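Local structure of alginate biosynthesis protein AlgX (Pseudomonas aeruginosa, 4KNC) at residues 271-276 / 307-312; 49-54 / 299-304. The protein takes part in O-acetylation of the exopolysaccharide alginate and protects the polymer from degradation as it crosses the periplasm. All coordinates share one frame; numbering follows the deposited sequence.

Contact 1: residues 271-276 / 307-312; sequences GGFDSS and KSFYRQ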
loop_
_atom_site.group_PDB
_atom_site.type_symbol
_atom_site.label_atom_id
_atom_site.label_comp_id
_atom_site.label_asym_id
_atom_site.label_seq_id
_atom_site.Cartn_x
_atom_site.Cartn_y
_atom_site.Cartn_z
ATOM N N GLY A 271 3.837 -2.049 5.720
ATOM C CA GLY A 271 2.402 -1.901 5.501
ATOM C C GLY A 271 1.849 -2.609 4.276
ATOM O O GLY A 271 0.648 -2.859 4.183
ATOM N N GLY A 272 2.714 -2.907 3.313
ATOM C CA GLY A 272 2.275 -3.515 2.068
ATOM C C GLY A 272 1.319 -2.670 1.227
ATOM O O GLY A 272 1.355 -1.441 1.225
ATOM N N PHE A 273 0.445 -3.366 0.521
ATOM C CA PHE A 273 -0.479 -2.798 -0.442
ATOM C C PHE A 273 -1.522 -1.899 0.205
ATOM O O PHE A 273 -1.934 -0.884 -0.373
ATOM C CB PHE A 273 -1.171 -3.972 -1.153
ATOM C CG PHE A 273 -2.254 -3.568 -2.127
ATOM C CD1 PHE A 273 -1.929 -2.988 -3.345
ATOM C CD2 PHE A 273 -3.595 -3.824 -1.845
ATOM C CE1 PHE A 273 -2.929 -2.645 -4.264
ATOM C CE2 PHE A 273 -4.602 -3.489 -2.749
ATOM C CZ PHE A 273 -4.277 -2.892 -3.959
ATOM N N ASP A 274 -1.940 -2.272 1.413
ATOM C CA ASP A 274 -3.179 -1.748 1.992
ATOM C C ASP A 274 -3.025 -0.759 3.158
ATOM O O ASP A 274 -3.744 0.230 3.224
ATOM C CB ASP A 274 -4.105 -2.909 2.395
ATOM C CG ASP A 274 -3.523 -3.786 3.514
ATOM O OD1 ASP A 274 -2.283 -3.987 3.576
ATOM O OD2 ASP A 274 -4.324 -4.289 4.331
ATOM N N SER A 275 -2.079 -1.016 4.057
ATOM C CA SER A 275 -2.070 -0.349 5.359
ATOM C C SER A 275 -1.908 1.168 5.316
ATOM O O SER A 275 -2.616 1.906 6.010
ATOM C CB SER A 275 -1.010 -0.987 6.272
ATOM O OG SER A 275 -1.322 -2.356 6.498
ATOM N N SER A 276 -0.987 1.639 4.489
ATOM C CA SER A 276 -0.662 3.060 4.477
ATOM C C SER A 276 -1.845 3.899 4.021
ATOM O O SER A 276 -2.201 4.899 4.652
ATOM C CB SER A 276 0.560 3.320 3.592
ATOM O OG SER A 276 0.774 4.706 3.439
ATOM N N LYS A 307 -11.041 -8.241 -1.560
ATOM C CA LYS A 307 -12.300 -7.517 -1.369
ATOM C C LYS A 307 -12.393 -6.758 -0.045
ATOM O O LYS A 307 -12.969 -5.662 0.025
ATOM C CB LYS A 307 -13.499 -8.448 -1.553
ATOM C CG LYS A 307 -13.692 -8.904 -2.990
ATOM C CD LYS A 307 -15.058 -9.529 -3.203
ATOM N N SER A 308 -11.809 -7.330 1.001
ATOM C CA SER A 308 -11.827 -6.677 2.305
ATOM C C SER A 308 -11.046 -5.354 2.318
ATOM O O SER A 308 -11.290 -4.491 3.172
ATOM C CB SER A 308 -11.343 -7.630 3.405
ATOM O OG SER A 308 -10.079 -8.185 3.081
ATOM N N PHE A 309 -10.118 -5.189 1.372
ATOM C CA PHE A 309 -9.452 -3.896 1.195
ATOM C C PHE A 309 -10.440 -2.827 0.743
ATOM O O PHE A 309 -10.542 -1.750 1.346
ATOM C CB PHE A 309 -8.312 -3.983 0.177
ATOM C CG PHE A 309 -7.748 -2.644 -0.204
ATOM C CD1 PHE A 309 -7.028 -1.897 0.714
ATOM C CD2 PHE A 309 -7.947 -2.126 -1.471
ATOM C CE1 PHE A 309 -6.503 -0.655 0.374
ATOM C CE2 PHE A 309 -7.421 -0.879 -1.822
ATOM C CZ PHE A 309 -6.701 -0.145 -0.896
ATOM N N TYR A 310 -11.163 -3.125 -0.330
ATOM C CA TYR A 310 -12.099 -2.167 -0.902
ATOM C C TYR A 310 -13.304 -1.880 -0.009
ATOM O O TYR A 310 -13.790 -0.747 0.027
ATOM C CB TYR A 310 -12.501 -2.599 -2.320
ATOM C CG TYR A 310 -11.290 -2.644 -3.231
ATOM C CD1 TYR A 310 -10.839 -1.497 -3.882
ATOM C CD2 TYR A 310 -10.557 -3.816 -3.385
ATOM C CE1 TYR A 310 -9.704 -1.521 -4.696
ATOM C CE2 TYR A 310 -9.427 -3.860 -4.198
ATOM C CZ TYR A 310 -9.003 -2.703 -4.848
ATOM O OH TYR A 310 -7.878 -2.742 -5.648
ATOM N N ARG A 311 -13.771 -2.892 0.726
ATOM C CA ARG A 311 -14.841 -2.674 1.707
ATOM C C ARG A 311 -14.490 -1.639 2.788
ATOM O O ARG A 311 -15.372 -1.011 3.371
ATOM C CB ARG A 311 -15.247 -3.993 2.369
ATOM C CG ARG A 311 -15.846 -4.981 1.397
ATOM C CD ARG A 311 -16.319 -6.220 2.115
ATOM N NE ARG A 311 -17.437 -5.952 3.010
ATOM C CZ ARG A 311 -17.926 -6.858 3.849
ATOM N NH1 ARG A 311 -17.382 -8.066 3.889
ATOM N NH2 ARG A 311 -18.950 -6.566 4.643
ATOM N N GLN A 312 -13.205 -1.479 3.068
ATOM C CA GLN A 312 -12.752 -0.410 3.946
ATOM C C GLN A 312 -12.487 0.882 3.153
ATOM O O GLN A 312 -12.981 1.957 3.503
ATOM C CB GLN A 312 -11.489 -0.845 4.689
ATOM C CG GLN A 312 -11.696 -2.011 5.631
ATOM C CD GLN A 312 -10.397 -2.549 6.164
ATOM O OE1 GLN A 312 -9.799 -1.979 7.087
ATOM N NE2 GLN A 312 -9.931 -3.649 5.573
#

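Contact 2: residues 49-54 / 299-304; sequences TTYDLR and ATHYDM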
loop_
_atom_site.group_PDB
_atom_site.type_symbol
_atom_site.label_atom_id
_atom_site.label_comp_id
_atom_site.label_asym_id
_atom_site.label_seq_id
_atom_site.Cartn_x
_atom_site.Cartn_y
_atom_site.Cartn_z
ATOM N N THR A 49 13.091 -16.284 -7.956
ATOM C CA THR A 49 12.494 -16.691 -9.221
ATOM C C THR A 49 11.034 -16.238 -9.348
ATOM O O THR A 49 10.618 -15.754 -10.402
ATOM C CB THR A 49 12.565 -18.217 -9.386
ATOM O OG1 THR A 49 12.028 -18.838 -8.215
ATOM C CG2 THR A 49 14.015 -18.677 -9.556
ATOM N N THR A 50 10.261 -16.383 -8.275
ATOM C CA THR A 50 8.825 -16.122 -8.352
ATOM C C THR A 50 8.502 -14.637 -8.187
ATOM O O THR A 50 7.499 -14.165 -8.686
ATOM C CB THR A 50 8.013 -16.934 -7.315
ATOM O OG1 THR A 50 8.253 -16.424 -6.001
ATOM C CG2 THR A 50 8.397 -18.422 -7.356
ATOM N N TYR A 51 9.348 -13.902 -7.475
ATOM C CA TYR A 51 9.099 -12.482 -7.281
ATOM C C TYR A 51 9.805 -11.642 -8.332
ATOM O O TYR A 51 9.222 -10.706 -8.862
ATOM C CB TYR A 51 9.565 -12.026 -5.897
ATOM C CG TYR A 51 8.734 -12.547 -4.756
ATOM C CD1 TYR A 51 8.900 -13.850 -4.278
ATOM C CD2 TYR A 51 7.774 -11.741 -4.155
ATOM C CE1 TYR A 51 8.137 -14.322 -3.220
ATOM C CE2 TYR A 51 6.999 -12.202 -3.110
ATOM C CZ TYR A 51 7.184 -13.491 -2.638
ATOM O OH TYR A 51 6.413 -13.939 -1.586
ATOM N N ASP A 52 11.067 -11.959 -8.608
ATOM C CA ASP A 52 11.914 -11.074 -9.407
ATOM C C ASP A 52 11.912 -11.444 -10.869
ATOM O O ASP A 52 12.076 -10.578 -11.735
ATOM C CB ASP A 52 13.360 -11.088 -8.911
ATOM C CG ASP A 52 13.485 -10.660 -7.471
ATOM O OD1 ASP A 52 12.593 -9.940 -6.953
ATOM O OD2 ASP A 52 14.501 -11.031 -6.867
ATOM N N LEU A 53 11.741 -12.731 -11.139
ATOM C CA LEU A 53 11.855 -13.238 -12.505
ATOM C C LEU A 53 10.504 -13.657 -13.044
ATOM O O LEU A 53 10.412 -14.462 -13.978
ATOM C CB LEU A 53 12.829 -14.417 -12.565
ATOM C CG LEU A 53 14.259 -14.100 -12.119
ATOM C CD1 LEU A 53 15.161 -15.323 -12.231
ATOM C CD2 LEU A 53 14.816 -12.938 -12.941
ATOM N N ARG A 54 9.449 -13.108 -12.454
ATOM C CA ARG A 54 8.104 -13.471 -12.864
ATOM C C ARG A 54 7.796 -12.834 -14.208
ATOM O O ARG A 54 8.410 -11.824 -14.578
ATOM C CB ARG A 54 7.088 -13.017 -11.820
ATOM C CG ARG A 54 6.880 -11.502 -11.746
ATOM C CD ARG A 54 5.500 -11.213 -11.185
ATOM N NE ARG A 54 5.463 -11.252 -9.734
ATOM C CZ ARG A 54 4.448 -11.712 -9.008
ATOM N NH1 ARG A 54 3.354 -12.203 -9.581
ATOM N NH2 ARG A 54 4.541 -11.677 -7.692
ATOM N N ALA A 299 4.468 -2.830 -4.811
ATOM C CA ALA A 299 5.133 -3.719 -5.752
ATOM C C ALA A 299 4.195 -4.738 -6.406
ATOM O O ALA A 299 2.995 -4.766 -6.152
ATOM C CB ALA A 299 6.313 -4.431 -5.081
ATOM N N THR A 300 4.770 -5.603 -7.231
ATOM C CA THR A 300 3.984 -6.409 -8.155
ATOM C C THR A 300 3.467 -7.744 -7.599
ATOM O O THR A 300 2.829 -8.499 -8.330
ATOM C CB THR A 300 4.799 -6.681 -9.446
ATOM O OG1 THR A 300 6.051 -7.312 -9.109
ATOM C CG2 THR A 300 5.083 -5.365 -10.177
ATOM N N HIS A 301 3.735 -8.040 -6.324
ATOM C CA HIS A 301 3.350 -9.345 -5.774
ATOM C C HIS A 301 2.050 -9.320 -4.975
ATOM O O HIS A 301 1.592 -10.352 -4.517
ATOM C CB HIS A 301 4.480 -9.948 -4.918
ATOM C CG HIS A 301 4.828 -9.128 -3.712
ATOM N ND1 HIS A 301 5.616 -7.996 -3.781
ATOM C CD2 HIS A 301 4.483 -9.269 -2.408
ATOM C CE1 HIS A 301 5.754 -7.484 -2.570
ATOM N NE2 HIS A 301 5.084 -8.241 -1.717
ATOM N N TYR A 302 1.468 -8.146 -4.783
ATOM C CA TYR A 302 0.256 -8.065 -3.988
ATOM C C TYR A 302 -0.973 -8.443 -4.783
ATOM O O TYR A 302 -1.030 -8.255 -6.002
ATOM C CB TYR A 302 0.077 -6.668 -3.412
ATOM C CG TYR A 302 1.192 -6.283 -2.499
ATOM C CD1 TYR A 302 1.371 -6.926 -1.274
ATOM C CD2 TYR A 302 2.068 -5.270 -2.851
ATOM C CE1 TYR A 302 2.426 -6.577 -0.431
ATOM C CE2 TYR A 302 3.097 -4.916 -2.030
ATOM C CZ TYR A 302 3.280 -5.560 -0.819
ATOM O OH TYR A 302 4.331 -5.165 -0.020
ATOM N N ASP A 303 -1.964 -8.968 -4.074
ATOM C CA ASP A 303 -3.246 -9.305 -4.677
ATOM C C ASP A 303 -4.089 -8.048 -4.689
ATOM O O ASP A 303 -4.610 -7.645 -3.648
ATOM C CB ASP A 303 -3.950 -10.400 -3.869
ATOM C CG ASP A 303 -5.402 -10.602 -4.291
ATOM O OD1 ASP A 303 -5.749 -10.264 -5.442
ATOM O OD2 ASP A 303 -6.198 -11.106 -3.471
ATOM N N MET A 304 -4.219 -7.437 -5.868
ATOM C CA MET A 304 -4.919 -6.163 -6.023
ATOM C C MET A 304 -6.435 -6.299 -6.015
ATOM O O MET A 304 -7.142 -5.301 -6.114
ATOM C CB MET A 304 -4.483 -5.454 -7.317
ATOM C CG MET A 304 -2.982 -5.140 -7.411
ATOM S SD MET A 304 -2.626 -3.882 -8.680
ATOM C CE MET A 304 -3.015 -4.753 -10.190
HETATM O O HOH W 1 6.922 -9.607 -7.797
#

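Contact 1: residues 271-276 / 307-312
Phe273 and Phe309 both carry CG anti to the backbone N, with chi1 of 176° and 171°. These torsions send the two rings toward each other, and they meet as an edge-to-face aromatic pair. The pair belongs to the SGNH hydrolase-like domain. It joins the turn that leads into helix 275-282 to the first turns of helix 307-316. The edge of Phe273 is turned to the face of Phe309. The ring centroids are 5.0 Å apart and the planes stand at 54°. Phe273 CE2 makes the closest touch, 3.8 Å from Phe309 CD2, and lies off the ring centre toward the rim. Trp296 and Phe298 of strand 293-298 also pack on the Phe273 ring, and Leu70 of helix 61-76 touches Phe309. The pair is therefore part of a larger buried apolar layer.

Asp274 meets Phe309 through its methylene group, not its carboxylate. Its CB comes to 3.5 Å from Phe309 CD1. Within the helix, Phe309 CD2 sits over the centre of the Tyr310 ring, 3.4 Å above its plane. The phenol of Tyr310 is hydrogen-bonded to Met304 O, which gives this buried polar atom a partner. No hydrogen bond joins the two segments. At the edge of the Phe273 ring, close to its plane, Tyr310 OH lies 4.0 Å from Phe273 CZ.

Contact 2: residues 49-54 / 299-304
Residues 299-302 form a type I beta turn just after strand 293-298. Residues 49-52 have helical backbone angles but lack the regular helix bonds. The two backbones come nearest at Tyr51 and His301, whose CA atoms are 6.7 Å apart. Here two surface loops of the SGNH hydrolase-like domain meet.

The Tyr51 ring turns its edge to the face of His301 in an offset edge-to-face pair. The two ring planes stand at 62°, and Tyr51 CE2 is 3.8 Å from His301 CG. The Tyr51 hydroxyl is hydrogen-bonded to Gly33 O, which ties down the far end of the ring. Arg54 bends at chi3 (83°), and its guanidinium lies over the turn. Thr300 O sits above the centre of one face, 3.7 Å from Arg54 CZ. Arg54 NH2 reaches His301 CA at 3.2 Å, and these side chains cross at about a right angle. Arg54 NH1 forms a salt bridge with Asp56.

His301 lies about 9 Å, side chain to side chain, from the inferred nucleophile Ser243. A water completes the join. It donates to Tyr51 O at 2.8 Å and accepts from Arg54 NE at 2.9 Å. It also bonds Thr300 OG1 at 2.8 Å. With no direct hydrogen bond across the segments, the polar link between the loops runs through this one water.

Overall arrangement
From the N terminus, residues 49-54 follow strand 46-48 and precede helix 61-76. Contact 2 brings them to residues 299-304 and closes a loop of 244 residues. Contact 1 closes a much shorter one, of 30 residues, between 271-276 and 307-312. The two cross, because 271-276 falls inside the long loop and 307-312 lies beyond it. Their centres are about 17 Å apart. They touch through Tyr302, which packs on Phe273, and also at Met304 and Tyr310. Together they join the segment between strand 293-298 and helix 307-316, and the start of that helix, to an early surface loop and to the start of helix 275-282.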